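Local coordinates for protein acetyl-CoA C-acetyltransferase (PDB 7N7Z) that probably catalyses the reversible thiolase condensation of two acetyl-CoA molecules into acetoacetyl-CoA and free CoA, at residues 13-17 with 202-206; 24-28 with 205-209; 282-288 with 391-395; 315-319 with 366-371. Numbering follows the deposited sequence.

Contact 1 (13-17 with 202-206); sequences MARTP and EIVPV
In the N-terminal half of this thiolase fold, the extended loop 202-206 runs beside the end of strand 8-20 and makes a single beta bridge, Arg15 opposite Ile203. The two directions diverge by 55°, and the register is Ala14–Glu202, Arg15–Ile203 and Thr16–Val204, with CA atoms 5.0 to 5.2 Å apart. Arg15 satisfies both its backbone groups here: its N donates to Glu202 O (3.1 Å), and its O accepts from Val204 N (2.7 Å). Ala14 and Thr16 pair instead with Ala259 and Ala257 of strand 254-264. The Arg15 side chain (p, t, t) extends across the start of the loop. Its NE forms a salt bridge with Glu202 OE2 (2.7 Å), which Ser370 of helix 360-378 also bonds; NH1 bonds Thr16 O (3.1 Å) and reaches Asp220, and Ile203 CG1 covers one guanidinium face. Arg44 binds Glu202 O and Ile203 O. Val206 CG2 lies 3.6 Å from Thr16 CB. Thr16 OG1, with chi1 p, accepts from Ala257 N and donates to Pro17 O at 3.1 Å.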
loop_
_atom_site.group_PDB
_atom_site.type_symbol
_atom_site.label_atom_id
_atom_site.label_comp_id
_atom_site.label_asym_id
_atom_site.label_seq_id
_atom_site.Cartn_x
_atom_site.Cartn_y
_atom_site.Cartn_z
ATOM N N MET B 13 -5.165 33.569 -22.651
ATOM C CA MET B 13 -4.111 32.605 -22.370
ATOM C C MET B 13 -3.492 32.916 -21.018
ATOM O O MET B 13 -3.310 34.084 -20.666
ATOM C CB MET B 13 -3.027 32.634 -23.453
ATOM C CG MET B 13 -3.526 32.261 -24.833
ATOM S SD MET B 13 -2.223 32.330 -26.072
ATOM C CE MET B 13 -1.756 30.611 -26.156
ATOM N N ALA B 14 -3.159 31.867 -20.270
ATOM C CA ALA B 14 -2.546 32.038 -18.961
ATOM C C ALA B 14 -1.887 30.733 -18.545
ATOM O O ALA B 14 -2.250 29.650 -19.013
ATOM C CB ALA B 14 -3.572 32.472 -17.910
ATOM N N ARG B 15 -0.903 30.858 -17.660
ATOM C CA ARG B 15 -0.275 29.704 -17.038
ATOM C C ARG B 15 0.159 30.093 -15.634
ATOM O O ARG B 15 0.368 31.271 -15.331
ATOM C CB ARG B 15 0.923 29.195 -17.853
ATOM C CG ARG B 15 2.137 30.122 -17.886
ATOM C CD ARG B 15 3.380 29.370 -18.349
ATOM N NE ARG B 15 4.564 30.219 -18.429
ATOM C CZ ARG B 15 5.502 30.310 -17.493
ATOM N NH1 ARG B 15 5.415 29.640 -16.355
ATOM N NH2 ARG B 15 6.555 31.094 -17.706
ATOM N N THR B 16 0.276 29.091 -14.775
ATOM C CA THR B 16 0.867 29.285 -13.464
ATOM C C THR B 16 2.381 29.234 -13.592
ATOM O O THR B 16 2.918 28.862 -14.638
ATOM C CB THR B 16 0.366 28.217 -12.496
ATOM O OG1 THR B 16 0.980 26.960 -12.806
ATOM C CG2 THR B 16 -1.149 28.074 -12.581
ATOM N N PRO B 17 3.109 29.620 -12.547
ATOM C CA PRO B 17 4.553 29.375 -12.541
ATOM C C PRO B 17 4.837 27.882 -12.614
ATOM O O PRO B 17 4.006 27.046 -12.255
ATOM C CB PRO B 17 5.017 29.972 -11.206
ATOM C CG PRO B 17 3.947 30.940 -10.821
ATOM C CD PRO B 17 2.668 30.354 -11.348
ATOM N N GLU B 202 2.264 36.486 -18.924
ATOM C CA GLU B 202 1.561 35.225 -19.136
ATOM C C GLU B 202 1.223 34.522 -17.829
ATOM O O GLU B 202 0.261 33.746 -17.780
ATOM C CB GLU B 202 2.402 34.296 -20.018
ATOM C CG GLU B 202 3.728 33.873 -19.404
ATOM C CD GLU B 202 4.686 33.301 -20.432
ATOM O OE1 GLU B 202 5.162 34.073 -21.291
ATOM O OE2 GLU B 202 4.965 32.082 -20.379
ATOM N N ILE B 203 1.980 34.775 -16.771
ATOM C CA ILE B 203 1.815 34.037 -15.526
ATOM C C ILE B 203 0.612 34.572 -14.764
ATOM O O ILE B 203 0.326 35.775 -14.778
ATOM C CB ILE B 203 3.096 34.121 -14.675
ATOM C CG1 ILE B 203 4.079 33.027 -15.101
ATOM C CG2 ILE B 203 2.771 34.001 -13.183
ATOM C CD1 ILE B 203 5.430 33.101 -14.414
ATOM N N VAL B 204 -0.105 33.668 -14.104
ATOM C CA VAL B 204 -1.062 34.011 -13.061
ATOM C C VAL B 204 -0.545 33.395 -11.766
ATOM O O VAL B 204 -0.271 32.195 -11.735
ATOM C CB VAL B 204 -2.486 33.511 -13.366
ATOM C CG1 VAL B 204 -2.500 32.010 -13.642
ATOM C CG2 VAL B 204 -3.428 33.859 -12.219
ATOM N N PRO B 205 -0.375 34.166 -10.694
ATOM C CA PRO B 205 0.264 33.610 -9.496
ATOM C C PRO B 205 -0.621 32.593 -8.793
ATOM O O PRO B 205 -1.849 32.610 -8.908
ATOM C CB PRO B 205 0.503 34.842 -8.613
ATOM C CG PRO B 205 -0.502 35.841 -9.063
ATOM C CD PRO B 205 -0.745 35.584 -10.523
ATOM N N VAL B 206 0.031 31.691 -8.063
ATOM C CA VAL B 206 -0.636 30.682 -7.249
ATOM C C VAL B 206 -0.417 31.042 -5.787
ATOM O O VAL B 206 0.726 31.224 -5.349
ATOM C CB VAL B 206 -0.106 29.270 -7.552
ATOM C CG1 VAL B 206 -0.790 28.246 -6.656
ATOM C CG2 VAL B 206 -0.314 28.931 -9.018
#

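Contact 2 (24-28 with 205-209); sequences GLASV and PVVIK
This is an apolar packing contact between a tight turn and a short strand at the periphery of the N-terminal half, its centre about 19 Å from the centre of the chain, where no hydrogen bond crosses the interface. Residues 25-28 form a type I beta turn, with Ala26 at phi/psi -60/-23, Ser27 at -87/-4, and the turn closed by Val28 N donating to Leu25 O at 2.9 Å. Facing it, strand 206-208 is extended. The backbones stay well apart, Leu25 CA being 7.8 Å from Val206 CA and Ser27 CA 7.7 Å from Ile208 CA, so the gap is filled by side chains. Val206 (chi1 t) points toward the turn and places its CB 3.8 Å from Leu25 CD2 and its CG1 4.0 Å from Val28 CG2. Ile208 adopts the m, m rotamer, which brings Ile208 CD1 to 3.6 Å from Val28 CG2. Gly24 O lies 3.4 Å from Ile208 CD1, while Ile208 CG2 rests 3.7 Å from Ser27 OG. Leu25 (m, t) and Val28 (t) thus receive both residues, and the intervening Val207 points away. About 213 Å² is buried in all. Leu33 of helix 30-45 packs against Leu25, Val28 and Val206, and Ile217 of strand 215-217, the antiparallel partner of 206-208, touches Leu25 and Ile208.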
loop_
_atom_site.group_PDB
_atom_site.type_symbol
_atom_site.label_atom_id
_atom_site.label_comp_id
_atom_site.label_asym_id
_atom_site.label_seq_id
_atom_site.Cartn_x
_atom_site.Cartn_y
_atom_site.Cartn_z
ATOM N N GLY B 24 7.509 24.608 -4.572
ATOM C CA GLY B 24 6.600 25.661 -4.154
ATOM C C GLY B 24 5.134 25.308 -4.315
ATOM O O GLY B 24 4.295 25.760 -3.531
ATOM N N LEU B 25 4.802 24.506 -5.326
ATOM C CA LEU B 25 3.417 24.171 -5.630
ATOM C C LEU B 25 3.052 22.747 -5.231
ATOM O O LEU B 25 1.981 22.263 -5.610
ATOM C CB LEU B 25 3.145 24.378 -7.120
ATOM C CG LEU B 25 3.511 25.754 -7.677
ATOM C CD1 LEU B 25 3.276 25.792 -9.179
ATOM C CD2 LEU B 25 2.721 26.851 -6.978
ATOM N N ALA B 26 3.911 22.067 -4.470
ATOM C CA ALA B 26 3.643 20.684 -4.095
ATOM C C ALA B 26 2.344 20.535 -3.314
ATOM O O ALA B 26 1.772 19.439 -3.289
ATOM C CB ALA B 26 4.808 20.134 -3.271
ATOM N N SER B 27 1.871 21.603 -2.677
ATOM C CA SER B 27 0.648 21.564 -1.887
ATOM C C SER B 27 -0.605 21.813 -2.715
ATOM O O SER B 27 -1.711 21.734 -2.171
ATOM C CB SER B 27 0.720 22.605 -0.765
ATOM O OG SER B 27 1.238 23.831 -1.251
ATOM N N VAL B 28 -0.465 22.112 -4.003
ATOM C CA VAL B 28 -1.585 22.475 -4.864
ATOM C C VAL B 28 -1.833 21.319 -5.824
ATOM O O VAL B 28 -1.010 21.040 -6.705
ATOM C CB VAL B 28 -1.317 23.781 -5.624
ATOM C CG1 VAL B 28 -2.605 24.314 -6.241
ATOM C CG2 VAL B 28 -0.698 24.815 -4.694
ATOM N N PRO B 205 -0.375 34.166 -10.694
ATOM C CA PRO B 205 0.264 33.610 -9.496
ATOM C C PRO B 205 -0.621 32.593 -8.793
ATOM O O PRO B 205 -1.849 32.610 -8.908
ATOM C CB PRO B 205 0.503 34.842 -8.613
ATOM C CG PRO B 205 -0.502 35.841 -9.063
ATOM C CD PRO B 205 -0.745 35.584 -10.523
ATOM N N VAL B 206 0.031 31.691 -8.063
ATOM C CA VAL B 206 -0.636 30.682 -7.249
ATOM C C VAL B 206 -0.417 31.042 -5.787
ATOM O O VAL B 206 0.726 31.224 -5.349
ATOM C CB VAL B 206 -0.106 29.270 -7.552
ATOM C CG1 VAL B 206 -0.790 28.246 -6.656
ATOM C CG2 VAL B 206 -0.314 28.931 -9.018
ATOM N N VAL B 207 -1.507 31.137 -5.034
ATOM C CA VAL B 207 -1.473 31.592 -3.651
ATOM C C VAL B 207 -1.606 30.381 -2.736
ATOM O O VAL B 207 -2.599 29.647 -2.801
ATOM C CB VAL B 207 -2.583 32.620 -3.378
ATOM C CG1 VAL B 207 -2.654 32.931 -1.905
ATOM C CG2 VAL B 207 -2.336 33.887 -4.179
ATOM N N ILE B 208 -0.607 30.176 -1.883
ATOM C CA ILE B 208 -0.616 29.088 -0.909
ATOM C C ILE B 208 -1.247 29.615 0.374
ATOM O O ILE B 208 -0.738 30.565 0.980
ATOM C CB ILE B 208 0.802 28.556 -0.645
ATOM C CG1 ILE B 208 1.609 28.428 -1.948
ATOM C CG2 ILE B 208 0.738 27.224 0.105
ATOM C CD1 ILE B 208 1.289 27.203 -2.786
ATOM N N LYS B 209 -2.352 28.998 0.792
ATOM C CA LYS B 209 -3.113 29.473 1.949
ATOM C C LYS B 209 -2.612 28.785 3.220
ATOM O O LYS B 209 -3.287 27.960 3.838
ATOM C CB LYS B 209 -4.602 29.236 1.736
ATOM C CG LYS B 209 -5.238 30.166 0.721
ATOM C CD LYS B 209 -5.667 31.477 1.360
ATOM C CE LYS B 209 -6.260 32.428 0.331
ATOM N NZ LYS B 209 -7.486 31.870 -0.305
#

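Contact 3 (282-288 with 391-395)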
loop_
_atom_site.group_PDB
_atom_site.type_symbol
_atom_site.label_atom_id
_atom_site.label_comp_id
_atom_site.label_asym_id
_atom_site.label_seq_id
_atom_site.Cartn_x
_atom_site.Cartn_y
_atom_site.Cartn_z
ATOM N N ILE B 282 -1.802 22.537 -37.218
ATOM C CA ILE B 282 -1.540 21.711 -36.044
ATOM C C ILE B 282 -1.719 20.255 -36.449
ATOM O O ILE B 282 -2.705 19.901 -37.104
ATOM C CB ILE B 282 -2.467 22.089 -34.875
ATOM C CG1 ILE B 282 -2.112 21.274 -33.630
ATOM C CG2 ILE B 282 -3.924 21.878 -35.257
ATOM C CD1 ILE B 282 -2.646 21.867 -32.344
ATOM N N CYS B 283 -0.772 19.402 -36.074
ATOM C CA CYS B 283 -0.816 18.008 -36.497
ATOM C C CYS B 283 0.151 17.206 -35.640
ATOM O O CYS B 283 0.933 17.758 -34.863
ATOM C CB CYS B 283 -0.471 17.866 -37.982
ATOM S SG CYS B 283 1.219 18.352 -38.410
ATOM N N SER B 284 0.076 15.887 -35.794
ATOM C CA SER B 284 0.983 14.959 -35.141
ATOM C C SER B 284 1.813 14.227 -36.187
ATOM O O SER B 284 1.473 14.189 -37.373
ATOM C CB SER B 284 0.217 13.942 -34.286
ATOM O OG SER B 284 -0.638 14.590 -33.360
ATOM N N GLU B 285 2.920 13.649 -35.729
ATOM C CA GLU B 285 3.757 12.803 -36.570
ATOM C C GLU B 285 4.741 12.054 -35.684
ATOM O O GLU B 285 5.485 12.670 -34.912
ATOM C CB GLU B 285 4.492 13.625 -37.628
ATOM C CG GLU B 285 5.313 12.782 -38.600
ATOM C CD GLU B 285 4.451 12.001 -39.579
ATOM O OE1 GLU B 285 3.238 12.287 -39.672
ATOM O OE2 GLU B 285 4.987 11.095 -40.254
ATOM N N GLY B 286 4.754 10.730 -35.786
ATOM C CA GLY B 286 5.488 9.900 -34.862
ATOM C C GLY B 286 6.863 9.499 -35.359
ATOM O O GLY B 286 7.175 9.579 -36.545
ATOM N N VAL B 287 7.694 9.081 -34.406
ATOM C CA VAL B 287 8.963 8.424 -34.672
ATOM C C VAL B 287 9.050 7.227 -33.733
ATOM O O VAL B 287 8.246 7.076 -32.813
ATOM C CB VAL B 287 10.173 9.362 -34.482
ATOM C CG1 VAL B 287 10.127 10.499 -35.491
ATOM C CG2 VAL B 287 10.216 9.906 -33.063
ATOM N N ASP B 288 10.036 6.368 -33.977
ATOM C CA ASP B 288 10.181 5.175 -33.155
ATOM C C ASP B 288 10.338 5.554 -31.687
ATOM O O ASP B 288 11.076 6.482 -31.342
ATOM C CB ASP B 288 11.379 4.348 -33.618
ATOM C CG ASP B 288 11.428 2.983 -32.961
ATOM O OD1 ASP B 288 11.854 2.900 -31.789
ATOM O OD2 ASP B 288 11.031 1.996 -33.614
ATOM N N GLY B 391 6.947 7.852 -26.506
ATOM C CA GLY B 391 6.345 6.920 -27.424
ATOM C C GLY B 391 6.588 7.261 -28.881
ATOM O O GLY B 391 6.707 6.351 -29.709
ATOM N N GLY B 392 6.659 8.550 -29.212
ATOM C CA GLY B 392 7.024 8.967 -30.551
ATOM C C GLY B 392 6.092 9.982 -31.180
ATOM O O GLY B 392 6.547 10.883 -31.892
ATOM N N SER B 393 4.789 9.852 -30.933
ATOM C CA SER B 393 3.804 10.693 -31.605
ATOM C C SER B 393 3.960 12.158 -31.216
ATOM O O SER B 393 3.297 12.636 -30.289
ATOM C CB SER B 393 2.388 10.210 -31.282
ATOM O OG SER B 393 2.149 8.924 -31.834
ATOM N N ALA B 394 4.822 12.881 -31.928
ATOM C CA ALA B 394 5.090 14.279 -31.636
ATOM C C ALA B 394 4.090 15.185 -32.351
ATOM O O ALA B 394 3.331 14.755 -33.222
ATOM C CB ALA B 394 6.518 14.642 -32.043
ATOM N N MET B 395 4.101 16.462 -31.974
ATOM C CA MET B 395 3.148 17.427 -32.500
ATOM C C MET B 395 3.852 18.738 -32.817
ATOM O O MET B 395 4.924 19.042 -32.287
ATOM C CB MET B 395 2.004 17.686 -31.511
ATOM C CG MET B 395 0.875 16.678 -31.597
ATOM S SD MET B 395 -0.497 17.086 -30.501
ATOM C CE MET B 395 -1.511 18.082 -31.595
#
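Two backbone hydrogen bonds fix the register of this antiparallel pair: Glu285 N donates to Ala394 O (2.8 Å) and Ala394 N to Glu285 O (3.1 Å), making Glu285–Ala394 a hydrogen-bonded pair. Past the strand ends a weak bond, Val287 N to Gly392 O at 3.3 Å, prolongs the ladder into the loops, helped by CA-H...O contacts such as Gly392 CA to Val287 O (3.2 Å). Gly392, with phi/psi of 130/-38, could hardly carry a side chain, since a CB would collide with Val287 O. Ser393 then centres an inverse gamma turn, and its OG bonds Ser83 of the second subunit, while Gly391 O receives Arg71 of that subunit. The 391-395 segment directly follows the CxG motif of thiolases, which carries the predicted catalytic Cys388. Ser284 and Met395 form the adjacent non-hydrogen-bonded pair, their CA atoms 4.2 Å apart, and Met395 CE reaches Ile282 CG1 at 3.8 Å. Met395 and Ile282 pack on Met96 of helix 94-107. Glu285 contacts helix 296-307, making a salt bridge to Lys302, and strand 394-400 lies between strands 277-285 and 382-387 in the central sheet.

Contact 4 (315-319 with 366-371); sequences DYWEV and RIIVSM
Helix 360-378 packs on strand 316-319, the last strand of the central sheet within this chain, as part of the helix-on-sheet packing of the layered alpha/beta thiolase fold. The segment axes are 8.2 Å apart and nearly antiparallel, at 158°, and the closest CA pair is Glu318 and Met371 (5.7 Å). Along the extended strand, Tyr316 and Glu318 direct their CB atoms toward the helix, whereas Trp317 and Val319 turn away. Glu318 (m, m, chi3 -61°) folds over the helix surface: its CG sits 3.5 Å from Ile367 O and 3.8 Å from Met371 CB, and its CB lies 3.9 Å from Ile367 CB. Tyr316 (t) lies alongside, CD2 4.3 Å from Met371 CG, and its OH donates to Glu318 OE2 at 2.5 Å; His349 N bonds the same hydroxyl. Arg366 (t, m, m) folds along its own helix to the next turn, where NH1 donates to Ser370 OG (2.9 Å), an oxygen also bonded to Glu202. The other Glu318 oxygen, OE1, makes a long salt bridge to Arg366 NH1 at 3.5 Å. The buried carboxylate is therefore compensated from two directions, by the tyrosine hydroxyl on its own strand and by the arginine of the helix.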
loop_
_atom_site.group_PDB
_atom_site.type_symbol
_atom_site.label_atom_id
_atom_site.label_comp_id
_atom_site.label_asym_id
_atom_site.label_seq_id
_atom_site.Cartn_x
_atom_site.Cartn_y
_atom_site.Cartn_z
ATOM N N ASP B 315 8.292 33.618 -37.296
ATOM C CA ASP B 315 9.040 34.671 -36.619
ATOM C C ASP B 315 9.660 34.190 -35.314
ATOM O O ASP B 315 10.700 34.714 -34.900
ATOM C CB ASP B 315 8.132 35.872 -36.346
ATOM C CG ASP B 315 7.673 36.564 -37.618
ATOM O OD1 ASP B 315 8.405 36.512 -38.629
ATOM O OD2 ASP B 315 6.576 37.165 -37.604
ATOM N N TYR B 316 9.049 33.210 -34.651
ATOM C CA TYR B 316 9.585 32.707 -33.395
ATOM C C TYR B 316 9.084 31.287 -33.173
ATOM O O TYR B 316 7.947 30.963 -33.525
ATOM C CB TYR B 316 9.183 33.604 -32.218
ATOM C CG TYR B 316 9.676 33.105 -30.880
ATOM C CD1 TYR B 316 11.027 33.132 -30.563
ATOM C CD2 TYR B 316 8.792 32.603 -29.935
ATOM C CE1 TYR B 316 11.484 32.673 -29.342
ATOM C CE2 TYR B 316 9.240 32.143 -28.711
ATOM C CZ TYR B 316 10.587 32.181 -28.420
ATOM O OH TYR B 316 11.039 31.724 -27.203
ATOM N N TRP B 317 9.942 30.453 -32.590
ATOM C CA TRP B 317 9.647 29.051 -32.336
ATOM C C TRP B 317 9.785 28.749 -30.851
ATOM O O TRP B 317 10.699 29.249 -30.187
ATOM C CB TRP B 317 10.594 28.133 -33.115
ATOM C CG TRP B 317 10.220 27.916 -34.546
ATOM C CD1 TRP B 317 10.740 28.556 -35.633
ATOM C CD2 TRP B 317 9.260 26.980 -35.053
ATOM N NE1 TRP B 317 10.162 28.081 -36.784
ATOM C CE2 TRP B 317 9.247 27.115 -36.455
ATOM C CE3 TRP B 317 8.408 26.047 -34.457
ATOM C CZ2 TRP B 317 8.416 26.350 -37.271
ATOM C CZ3 TRP B 317 7.582 25.288 -35.269
ATOM C CH2 TRP B 317 7.592 25.446 -36.661
ATOM N N GLU B 318 8.878 27.922 -30.335
ATOM C CA GLU B 318 8.997 27.340 -29.000
ATOM C C GLU B 318 9.108 25.829 -29.183
ATOM O O GLU B 318 8.094 25.140 -29.336
ATOM C CB GLU B 318 7.809 27.703 -28.115
ATOM C CG GLU B 318 7.944 29.032 -27.394
ATOM C CD GLU B 318 8.882 28.960 -26.202
ATOM O OE1 GLU B 318 8.598 28.186 -25.261
ATOM O OE2 GLU B 318 9.901 29.684 -26.204
ATOM N N VAL B 319 10.336 25.320 -29.178
ATOM C CA VAL B 319 10.605 23.892 -29.302
ATOM C C VAL B 319 11.036 23.393 -27.931
ATOM O O VAL B 319 12.124 23.734 -27.449
ATOM C CB VAL B 319 11.672 23.600 -30.364
ATOM C CG1 VAL B 319 11.949 22.107 -30.437
ATOM C CG2 VAL B 319 11.229 24.129 -31.719
ATOM N N ARG B 366 1.739 24.962 -22.613
ATOM C CA ARG B 366 2.606 25.980 -22.030
ATOM C C ARG B 366 3.411 26.692 -23.109
ATOM O O ARG B 366 3.458 27.927 -23.153
ATOM C CB ARG B 366 3.540 25.342 -21.000
ATOM C CG ARG B 366 4.000 26.286 -19.897
ATOM C CD ARG B 366 5.193 27.131 -20.332
ATOM N NE ARG B 366 6.381 26.318 -20.567
ATOM C CZ ARG B 366 7.399 26.674 -21.340
ATOM N NH1 ARG B 366 7.414 27.835 -21.975
ATOM N NH2 ARG B 366 8.428 25.844 -21.479
ATOM N N ILE B 367 4.052 25.926 -23.994
ATOM C CA ILE B 367 4.916 26.527 -25.000
ATOM C C ILE B 367 4.115 27.300 -26.039
ATOM O O ILE B 367 4.656 28.210 -26.676
ATOM C CB ILE B 367 5.796 25.449 -25.662
ATOM C CG1 ILE B 367 4.945 24.399 -26.378
ATOM C CG2 ILE B 367 6.683 24.779 -24.617
ATOM C CD1 ILE B 367 5.761 23.475 -27.262
ATOM N N ILE B 368 2.838 26.966 -26.231
ATOM C CA ILE B 368 1.988 27.799 -27.075
ATOM C C ILE B 368 1.726 29.135 -26.392
ATOM O O ILE B 368 1.797 30.197 -27.022
ATOM C CB ILE B 368 0.672 27.073 -27.404
ATOM C CG1 ILE B 368 0.921 25.867 -28.309
ATOM C CG2 ILE B 368 -0.301 28.018 -28.082
ATOM C CD1 ILE B 368 -0.211 24.866 -28.278
ATOM N N VAL B 369 1.421 29.104 -25.092
ATOM C CA VAL B 369 1.212 30.339 -24.341
ATOM C C VAL B 369 2.468 31.201 -24.388
ATOM O O VAL B 369 2.411 32.401 -24.687
ATOM C CB VAL B 369 0.806 30.020 -22.891
ATOM C CG1 VAL B 369 0.878 31.272 -22.027
ATOM C CG2 VAL B 369 -0.587 29.413 -22.846
ATOM N N SER B 370 3.622 30.603 -24.088
ATOM C CA SER B 370 4.869 31.362 -24.089
ATOM C C SER B 370 5.212 31.854 -25.487
ATOM O O SER B 370 5.709 32.974 -25.652
ATOM C CB SER B 370 6.001 30.505 -23.527
ATOM O OG SER B 370 5.796 30.240 -22.151
ATOM N N MET B 371 4.952 31.034 -26.508
ATOM C CA MET B 371 5.195 31.459 -27.881
ATOM C C MET B 371 4.477 32.770 -28.176
ATOM O O MET B 371 5.091 33.739 -28.636
ATOM C CB MET B 371 4.745 30.368 -28.855
ATOM C CG MET B 371 4.940 30.718 -30.329
ATOM S SD MET B 371 3.881 29.743 -31.415
ATOM C CE MET B 371 2.306 30.533 -31.116
#

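Overall arrangement
A buried polar network joins contacts 1 and 4 across the two halves: Glu202 OE2 lies 2.7 Å from Ser370 OG, a probable hydrogen bond that continues the Arg15–Glu202 salt bridge toward Arg366 and Glu318. Met13 CE also packs 3.5 Å from Val369 CA. Contact 2 extends contact 1 outward, sharing Pro205 and Val206. Contact 3 touches neither 1 nor 4: its centre is 27 Å from that of contact 1 and 18 Å from that of contact 4, whose nearest atoms are about 6 Å away. All three reach the central sheet. Among the predicted catalytic residues, Cys388 is about 5 Å and Cys92 about 8 Å from Ala394 between side chains, and His358 is about 7 Å from Arg366.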